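Local atomic coordinates of BH0493 protein (Bacillus halodurans C-125, PDB entry 2QEE), a protein that binds zinc and is probably an enzyme of the amidohydrolase superfamily, its reaction not established. Residues C[21-33]-C[355-368]. Sequence-based numbering, arbitrary orientation.
Sequences NQPVTDMHTHLFS and HSDARVLEQLIYKW. With ZN (zinc ion), chain T.
Leu31 CD1 meets Leu364 CD1 tip to tip at 3.8 Å, while the other branch, CD2, leans on the backbone of Leu361 and Ala358 CB closes on CD1. Farther along, Val24 CG1, held anti to the backbone N (chi1 177°), sits over one face of the Trp368 indole, 3.6 Å from the centroid of its six-membered ring. Between these apolar patches lies buried Asp26. Asp26 OD2 takes two hydrogen bonds, a short one from Ser356 OG (2.5 Å) on the syn side and one from Trp368 NE1 (2.8 Å) above the carboxylate plane; OD1 receives Ser356 N. Backbone bonds from Asp357 N to His28 O and from His30 N to Ala358 O then tie the two loops together. At the polar edge zinc is held by His28 NE2, His30 NE2 and Asp357 OD1 (2.1 Å), with a water as fourth ligand. His355 NE2 donates to Asp357 OD2 (3.2 Å), a second-shell bond, tilted out of the carboxylate plane, that probably helps to hold Asp357 in place, and the Arg359 guanidinium stacks on the His30 ring, planes 12° apart. The His-X-His after strand 24-26 and the late aspartate match the amidohydrolase metal site, but the superfamily includes non-hydrolytic uronate isomerases, so the metal-bound water alone does not settle the reaction.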
ATOM      1  N   ASN C  21       5.967  16.474  25.791  1.00 16.63           N
ATOM      2  CA  ASN C  21       7.049  17.046  26.575  1.00 17.13           C
ATOM      3  C   ASN C  21       8.484  16.734  26.147  1.00 18.86           C
ATOM      4  O   ASN C  21       9.436  17.403  26.603  1.00 17.88           O
ATOM      5  CB  ASN C  21       6.877  16.608  28.042  1.00 16.19           C
ATOM      6  CG  ASN C  21       5.677  17.228  28.674  1.00 22.44           C
ATOM      7  OD1 ASN C  21       5.244  18.303  28.270  1.00 22.91           O
ATOM      8  ND2 ASN C  21       5.109  16.549  29.679  1.00 22.99           N
ATOM      9  N   GLN C  22       8.675  15.739  25.272  1.00 18.16           N
ATOM     10  CA  GLN C  22      10.012  15.329  24.908  1.00 18.01           C
ATOM     11  C   GLN C  22      10.554  16.352  23.914  1.00 17.52           C
ATOM     12  O   GLN C  22       9.943  16.563  22.865  1.00 19.36           O
ATOM     13  CB  GLN C  22       9.989  13.968  24.199  1.00 18.23           C
ATOM     14  CG  GLN C  22      11.307  13.618  23.462  1.00 18.74           C
ATOM     15  CD  GLN C  22      12.483  13.495  24.442  1.00 22.54           C
ATOM     16  OE1 GLN C  22      12.340  12.991  25.570  1.00 20.66           O
ATOM     17  NE2 GLN C  22      13.684  13.958  24.014  1.00 21.47           N
ATOM     18  N   PRO C  23      11.689  16.992  24.245  1.00 18.31           N
ATOM     19  CA  PRO C  23      12.248  17.936  23.248  1.00 16.16           C
ATOM     20  C   PRO C  23      12.715  17.167  22.013  1.00 14.32           C
ATOM     21  O   PRO C  23      13.406  16.133  22.123  1.00 15.85           O
ATOM     22  CB  PRO C  23      13.465  18.522  23.958  1.00 16.79           C
ATOM     23  CG  PRO C  23      13.250  18.220  25.447  1.00 24.93           C
ATOM     24  CD  PRO C  23      12.453  16.976  25.507  1.00 17.66           C
ATOM     25  N   VAL C  24      12.379  17.712  20.868  1.00 15.48           N
ATOM     26  CA  VAL C  24      12.671  17.071  19.609  1.00 14.75           C
ATOM     27  C   VAL C  24      14.016  17.485  19.013  1.00 15.94           C
ATOM     28  O   VAL C  24      14.326  18.688  18.961  1.00 16.09           O
ATOM     29  CB  VAL C  24      11.588  17.428  18.611  1.00 16.80           C
ATOM     30  CG1 VAL C  24      11.907  16.832  17.234  1.00 21.87           C
ATOM     31  CG2 VAL C  24      10.208  16.881  19.120  1.00 21.51           C
ATOM     32  N   THR C  25      14.762  16.504  18.539  1.00 14.33           N
ATOM     33  CA  THR C  25      15.817  16.769  17.544  1.00 13.34           C
ATOM     34  C   THR C  25      15.183  16.572  16.187  1.00 15.15           C
ATOM     35  O   THR C  25      14.668  15.463  15.879  1.00 15.35           O
ATOM     36  CB  THR C  25      17.041  15.877  17.696  1.00 14.23           C
ATOM     37  OG1 THR C  25      17.672  16.204  18.954  1.00 17.08           O
ATOM     38  CG2 THR C  25      18.034  16.104  16.560  1.00 16.69           C
ATOM     39  N   ASP C  26      15.241  17.607  15.349  1.00 12.82           N
ATOM     40  CA  ASP C  26      14.572  17.540  14.026  1.00 14.07           C
ATOM     41  C   ASP C  26      15.713  17.334  13.055  1.00 14.35           C
ATOM     42  O   ASP C  26      16.480  18.281  12.757  1.00 14.33           O
ATOM     43  CB  ASP C  26      13.826  18.856  13.766  1.00 14.58           C
ATOM     44  CG  ASP C  26      12.974  18.835  12.501  1.00  9.41           C
ATOM     45  OD1 ASP C  26      13.205  17.906  11.688  1.00 13.03           O
ATOM     46  OD2 ASP C  26      12.102  19.713  12.356  1.00 15.86           O
ATOM     47  N   MET C  27      15.887  16.105  12.586  1.00 12.75           N
ATOM     48  CA  MET C  27      17.201  15.782  11.980  1.00 13.25           C
ATOM     49  C   MET C  27      17.359  16.046  10.499  1.00 13.63           C
ATOM     50  O   MET C  27      18.382  15.659   9.922  1.00 15.60           O
ATOM     51  CB  MET C  27      17.753  14.395  12.343  1.00 12.90           C
ATOM     52  CG  MET C  27      16.771  13.194  12.175  1.00 18.63           C
ATOM     53  SD  MET C  27      16.355  12.960  10.437  1.00 19.64           S
ATOM     54  CE  MET C  27      17.899  12.317   9.724  1.00 16.28           C
ATOM     55  N   HIS C  28      16.359  16.671   9.900  1.00 13.05           N
ATOM     56  CA  HIS C  28      16.517  17.166   8.528  1.00 14.53           C
ATOM     57  C   HIS C  28      15.519  18.292   8.297  1.00 15.31           C
ATOM     58  O   HIS C  28      14.298  18.034   8.295  1.00 15.01           O
ATOM     59  CB  HIS C  28      16.257  16.066   7.470  1.00 16.53           C
ATOM     60  CG  HIS C  28      16.307  16.593   6.068  1.00 20.24           C
ATOM     61  ND1 HIS C  28      17.438  17.186   5.555  1.00 26.37           N
ATOM     62  CD2 HIS C  28      15.360  16.683   5.102  1.00 25.41           C
ATOM     63  CE1 HIS C  28      17.201  17.587   4.317  1.00 28.59           C
ATOM     64  NE2 HIS C  28      15.943  17.314   4.026  1.00 24.00           N
ATOM     65  N   THR C  29      16.021  19.526   8.117  1.00 13.08           N
ATOM     66  CA  THR C  29      15.179  20.673   7.817  1.00 13.92           C
ATOM     67  C   THR C  29      15.903  21.500   6.760  1.00 14.69           C
ATOM     68  O   THR C  29      17.060  21.260   6.512  1.00 17.54           O
ATOM     69  CB  THR C  29      14.923  21.611   9.027  1.00 15.20           C
ATOM     70  OG1 THR C  29      16.103  22.427   9.289  1.00 15.29           O
ATOM     71  CG2 THR C  29      14.565  20.827  10.326  1.00 12.76           C
ATOM     72  N   HIS C  30      15.213  22.530   6.296  1.00 14.10           N
ATOM     73  CA  HIS C  30      15.799  23.531   5.382  1.00 16.88           C
ATOM     74  C   HIS C  30      15.787  24.872   6.095  1.00 17.63           C
ATOM     75  O   HIS C  30      15.545  25.891   5.482  1.00 18.74           O
ATOM     76  CB  HIS C  30      14.964  23.564   4.123  1.00 16.95           C
ATOM     77  CG  HIS C  30      15.220  22.380   3.269  1.00 22.82           C
ATOM     78  ND1 HIS C  30      16.281  22.311   2.394  1.00 27.24           N
ATOM     79  CD2 HIS C  30      14.630  21.166   3.250  1.00 28.17           C
ATOM     80  CE1 HIS C  30      16.304  21.116   1.831  1.00 29.90           C
ATOM     81  NE2 HIS C  30      15.319  20.401   2.343  1.00 26.48           N
ATOM     82  N   LEU C  31      15.938  24.851   7.418  1.00 16.08           N
ATOM     83  CA  LEU C  31      15.984  26.095   8.183  1.00 16.79           C
ATOM     84  C   LEU C  31      17.477  26.485   8.426  1.00 16.42           C
ATOM     85  O   LEU C  31      18.368  25.669   8.278  1.00 15.34           O
ATOM     86  CB  LEU C  31      15.302  25.919   9.546  1.00 17.19           C
ATOM     87  CG  LEU C  31      13.828  25.506   9.387  1.00 14.15           C
ATOM     88  CD1 LEU C  31      13.270  25.292  10.820  1.00 15.39           C
ATOM     89  CD2 LEU C  31      13.067  26.594   8.693  1.00 17.01           C
ATOM     90  N   PHE C  32      17.714  27.748   8.815  1.00 17.63           N
ATOM     91  CA  PHE C  32      19.099  28.148   9.156  1.00 17.83           C
ATOM     92  C   PHE C  32      19.161  28.925  10.485  1.00 18.00           C
ATOM     93  O   PHE C  32      18.184  29.548  10.860  1.00 18.90           O
ATOM     94  CB  PHE C  32      19.669  29.065   8.042  1.00 19.31           C
ATOM     95  CG  PHE C  32      19.761  28.394   6.697  1.00 19.27           C
ATOM     96  CD1 PHE C  32      20.883  27.659   6.345  1.00 22.64           C
ATOM     97  CD2 PHE C  32      18.690  28.488   5.791  1.00 21.96           C
ATOM     98  CE1 PHE C  32      20.970  27.009   5.078  1.00 20.00           C
ATOM     99  CE2 PHE C  32      18.754  27.824   4.515  1.00 17.39           C
ATOM    100  CZ  PHE C  32      19.886  27.088   4.171  1.00 20.01           C
ATOM    101  N   SER C  33      20.302  28.870  11.169  1.00 18.40           N
ATOM    102  CA  SER C  33      20.530  29.692  12.363  1.00 20.03           C
ATOM    103  C   SER C  33      20.238  31.122  11.925  1.00 21.46           C
ATOM    104  O   SER C  33      20.613  31.507  10.831  1.00 22.64           O
ATOM    105  CB  SER C  33      22.001  29.602  12.776  1.00 21.50           C
ATOM    106  OG  SER C  33      22.237  30.142  14.063  1.00 23.13           O
ATOM    107  N   HIS C 355      10.867  13.651  10.677  1.00 12.63           N
ATOM    108  CA  HIS C 355      11.612  14.904  10.577  1.00 13.92           C
ATOM    109  C   HIS C 355      10.632  15.890   9.950  1.00 16.35           C
ATOM    110  O   HIS C 355       9.656  15.457   9.353  1.00 17.11           O
ATOM    111  CB  HIS C 355      12.875  14.761   9.727  1.00 14.77           C
ATOM    112  CG  HIS C 355      12.639  14.447   8.275  1.00 17.28           C
ATOM    113  ND1 HIS C 355      12.269  13.188   7.842  1.00 20.51           N
ATOM    114  CD2 HIS C 355      12.711  15.217   7.162  1.00 18.39           C
ATOM    115  CE1 HIS C 355      12.133  13.191   6.525  1.00 23.57           C
ATOM    116  NE2 HIS C 355      12.402  14.410   6.083  1.00 16.59           N
ATOM    117  N   SER C 356      10.906  17.195  10.028  1.00 16.12           N
ATOM    118  CA  SER C 356       9.950  18.167   9.478  1.00 16.54           C
ATOM    119  C   SER C 356      10.203  18.525   8.032  1.00 14.98           C
ATOM    120  O   SER C 356       9.259  18.887   7.296  1.00 17.48           O
ATOM    121  CB  SER C 356       9.905  19.459  10.308  1.00 17.36           C
ATOM    122  OG  SER C 356      11.101  20.236  10.108  1.00 14.60           O
ATOM    123  N   ASP C 357      11.476  18.517   7.641  1.00 13.42           N
ATOM    124  CA  ASP C 357      11.870  19.101   6.364  1.00 15.92           C
ATOM    125  C   ASP C 357      11.355  20.570   6.250  1.00 15.92           C
ATOM    126  O   ASP C 357      11.023  21.024   5.161  1.00 17.16           O
ATOM    127  CB  ASP C 357      11.221  18.301   5.252  1.00 19.27           C
ATOM    128  CG  ASP C 357      12.157  17.936   4.267  1.00 39.32           C
ATOM    129  OD1 ASP C 357      12.898  18.858   3.878  1.00 26.40           O
ATOM    130  OD2 ASP C 357      12.195  16.736   3.958  1.00 35.76           O
ATOM    131  N   ALA C 358      11.214  21.268   7.385  1.00 13.93           N
ATOM    132  CA  ALA C 358      10.642  22.632   7.372  1.00 13.09           C
ATOM    133  C   ALA C 358      11.493  23.542   6.465  1.00 14.98           C
ATOM    134  O   ALA C 358      12.718  23.567   6.632  1.00 17.93           O
ATOM    135  CB  ALA C 358      10.593  23.236   8.791  1.00 14.47           C
ATOM    136  N   ARG C 359      10.832  24.240   5.552  1.00 16.83           N
ATOM    137  CA  ARG C 359      11.454  25.344   4.779  1.00 18.83           C
ATOM    138  C   ARG C 359      11.186  26.715   5.351  1.00 19.68           C
ATOM    139  O   ARG C 359      11.939  27.670   5.072  1.00 21.15           O
ATOM    140  CB  ARG C 359      10.966  25.307   3.332  1.00 18.65           C
ATOM    141  CG  ARG C 359      11.524  24.109   2.586  1.00 24.37           C
ATOM    142  CD  ARG C 359      11.122  24.162   1.120  1.00 32.14           C
ATOM    143  NE  ARG C 359      11.932  23.193   0.390  1.00 41.22           N
ATOM    144  CZ  ARG C 359      13.058  23.499  -0.245  1.00 41.41           C
ATOM    145  NH1 ARG C 359      13.484  24.764  -0.268  1.00 45.92           N
ATOM    146  NH2 ARG C 359      13.749  22.544  -0.863  1.00 44.78           N
ATOM    147  N   VAL C 360      10.114  26.833   6.117  1.00 18.07           N
ATOM    148  CA  VAL C 360       9.694  28.101   6.711  1.00 17.88           C
ATOM    149  C   VAL C 360       9.648  27.833   8.206  1.00 20.22           C
ATOM    150  O   VAL C 360       9.055  26.829   8.649  1.00 18.00           O
ATOM    151  CB  VAL C 360       8.321  28.536   6.204  1.00 18.17           C
ATOM    152  CG1 VAL C 360       7.855  29.814   6.929  1.00 17.26           C
ATOM    153  CG2 VAL C 360       8.344  28.738   4.652  1.00 21.73           C
ATOM    154  N   LEU C 361      10.290  28.715   8.974  1.00 18.99           N
ATOM    155  CA  LEU C 361      10.473  28.507  10.413  1.00 18.63           C
ATOM    156  C   LEU C 361       9.221  28.021  11.140  1.00 17.30           C
ATOM    157  O   LEU C 361       9.286  27.006  11.829  1.00 16.60           O
ATOM    158  CB  LEU C 361      10.922  29.809  11.095  1.00 19.47           C
ATOM    159  CG  LEU C 361      11.145  29.757  12.615  1.00 23.49           C
ATOM    160  CD1 LEU C 361      12.173  28.730  13.043  1.00 18.83           C
ATOM    161  CD2 LEU C 361      11.553  31.190  13.018  1.00 20.56           C
ATOM    162  N   GLU C 362       8.092  28.706  10.953  1.00 17.55           N
ATOM    163  CA  GLU C 362       6.860  28.378  11.726  1.00 17.20           C
ATOM    164  C   GLU C 362       6.313  26.979  11.463  1.00 17.97           C
ATOM    165  O   GLU C 362       5.557  26.466  12.311  1.00 17.68           O
ATOM    166  CB  GLU C 362       5.731  29.354  11.467  1.00 18.30           C
ATOM    167  CG  GLU C 362       5.985  30.762  12.022  1.00 17.33           C
ATOM    168  CD  GLU C 362       6.965  31.599  11.184  1.00 23.62           C
ATOM    169  OE1 GLU C 362       7.381  31.195  10.080  1.00 18.04           O
ATOM    170  OE2 GLU C 362       7.288  32.706  11.650  1.00 21.77           O
ATOM    171  N   GLN C 363       6.727  26.359  10.369  1.00 18.78           N
ATOM    172  CA  GLN C 363       6.282  24.999  10.051  1.00 17.83           C
ATOM    173  C   GLN C 363       6.703  23.953  11.102  1.00 16.56           C
ATOM    174  O   GLN C 363       6.102  22.872  11.213  1.00 16.72           O
ATOM    175  CB  GLN C 363       6.820  24.566   8.709  1.00 17.46           C
ATOM    176  CG  GLN C 363       6.248  25.366   7.535  1.00 15.53           C
ATOM    177  CD  GLN C 363       6.915  25.051   6.207  1.00 17.02           C
ATOM    178  OE1 GLN C 363       8.045  24.605   6.154  1.00 17.64           O
ATOM    179  NE2 GLN C 363       6.203  25.300   5.114  1.00 18.00           N
ATOM    180  N   LEU C 364       7.743  24.226  11.872  1.00 16.08           N
ATOM    181  CA  LEU C 364       8.085  23.356  13.011  1.00 15.55           C
ATOM    182  C   LEU C 364       6.869  23.164  13.885  1.00 16.88           C
ATOM    183  O   LEU C 364       6.687  22.047  14.420  1.00 15.90           O
ATOM    184  CB  LEU C 364       9.210  23.973  13.856  1.00 16.00           C
ATOM    185  CG  LEU C 364      10.525  24.015  13.138  1.00 13.34           C
ATOM    186  CD1 LEU C 364      11.531  24.668  14.107  1.00 16.97           C
ATOM    187  CD2 LEU C 364      11.002  22.609  12.838  1.00 17.25           C
ATOM    188  N   ILE C 365       6.015  24.183  14.001  1.00 15.46           N
ATOM    189  CA  ILE C 365       4.865  24.065  14.907  1.00 16.74           C
ATOM    190  C   ILE C 365       3.969  22.928  14.373  1.00 16.24           C
ATOM    191  O   ILE C 365       3.702  21.953  15.098  1.00 16.81           O
ATOM    192  CB  ILE C 365       4.055  25.372  15.001  1.00 15.27           C
ATOM    193  CG1 ILE C 365       4.946  26.449  15.641  1.00 16.56           C
ATOM    194  CG2 ILE C 365       2.790  25.186  15.923  1.00 14.09           C
ATOM    195  CD1 ILE C 365       4.274  27.864  15.696  1.00 19.08           C
ATOM    196  N   TYR C 366       3.508  23.070  13.127  1.00 14.65           N
ATOM    197  CA  TYR C 366       2.505  22.069  12.628  1.00 14.64           C
ATOM    198  C   TYR C 366       3.139  20.737  12.289  1.00 14.60           C
ATOM    199  O   TYR C 366       2.501  19.647  12.469  1.00 14.74           O
ATOM    200  CB  TYR C 366       1.687  22.588  11.464  1.00 14.18           C
ATOM    201  CG  TYR C 366       2.153  22.303  10.049  1.00 13.15           C
ATOM    202  CD1 TYR C 366       1.991  21.027   9.479  1.00 15.38           C
ATOM    203  CD2 TYR C 366       2.711  23.335   9.237  1.00 17.30           C
ATOM    204  CE1 TYR C 366       2.276  20.771   8.155  1.00 14.30           C
ATOM    205  CE2 TYR C 366       3.028  23.059   7.899  1.00 12.50           C
ATOM    206  CZ  TYR C 366       2.842  21.789   7.372  1.00 16.20           C
ATOM    207  OH  TYR C 366       3.136  21.512   6.046  1.00 15.02           O
ATOM    208  N   LYS C 367       4.361  20.742  11.772  1.00 14.31           N
ATOM    209  CA  LYS C 367       4.934  19.467  11.374  1.00 14.60           C
ATOM    210  C   LYS C 367       5.059  18.569  12.610  1.00 14.13           C
ATOM    211  O   LYS C 367       4.762  17.360  12.549  1.00 16.63           O
ATOM    212  CB  LYS C 367       6.301  19.648  10.685  1.00 14.45           C
ATOM    213  CG  LYS C 367       6.216  20.488   9.400  1.00 18.43           C
ATOM    214  CD  LYS C 367       6.119  19.661   8.185  1.00 18.03           C
ATOM    215  CE  LYS C 367       6.422  20.591   6.975  1.00 21.42           C
ATOM    216  NZ  LYS C 367       6.247  19.804   5.722  1.00 21.39           N
ATOM    217  N   TRP C 368       5.485  19.120  13.742  1.00 14.25           N
ATOM    218  CA  TRP C 368       5.643  18.319  14.970  1.00 12.65           C
ATOM    219  C   TRP C 368       4.302  18.062  15.667  1.00 14.12           C
ATOM    220  O   TRP C 368       4.074  16.977  16.175  1.00 13.54           O
ATOM    221  CB  TRP C 368       6.739  18.942  15.887  1.00 14.20           C
ATOM    222  CG  TRP C 368       8.054  18.687  15.235  1.00 11.13           C
ATOM    223  CD1 TRP C 368       8.856  19.610  14.604  1.00 13.98           C
ATOM    224  CD2 TRP C 368       8.654  17.417  15.023  1.00 14.90           C
ATOM    225  NE1 TRP C 368       9.948  18.988  14.073  1.00 12.45           N
ATOM    226  CE2 TRP C 368       9.828  17.630  14.282  1.00 13.95           C
ATOM    227  CE3 TRP C 368       8.304  16.108  15.395  1.00 17.32           C
ATOM    228  CZ2 TRP C 368      10.676  16.596  13.917  1.00 14.57           C
ATOM    229  CZ3 TRP C 368       9.144  15.085  15.065  1.00 13.37           C
ATOM    230  CH2 TRP C 368      10.321  15.333  14.294  1.00 16.63           C
TER
HETATM  231 ZN    ZN T5023      14.534  18.291   2.605  0.50 30.66          ZN
HETATM  232  O   HOH W   1      14.400  28.771   6.085  1.00 25.99           O
HETATM  233  O   HOH W   2      13.976  27.423   3.255  1.00 27.21           O
HETATM  234  O   HOH W   3      14.304  17.338   1.097  1.00 36.42           O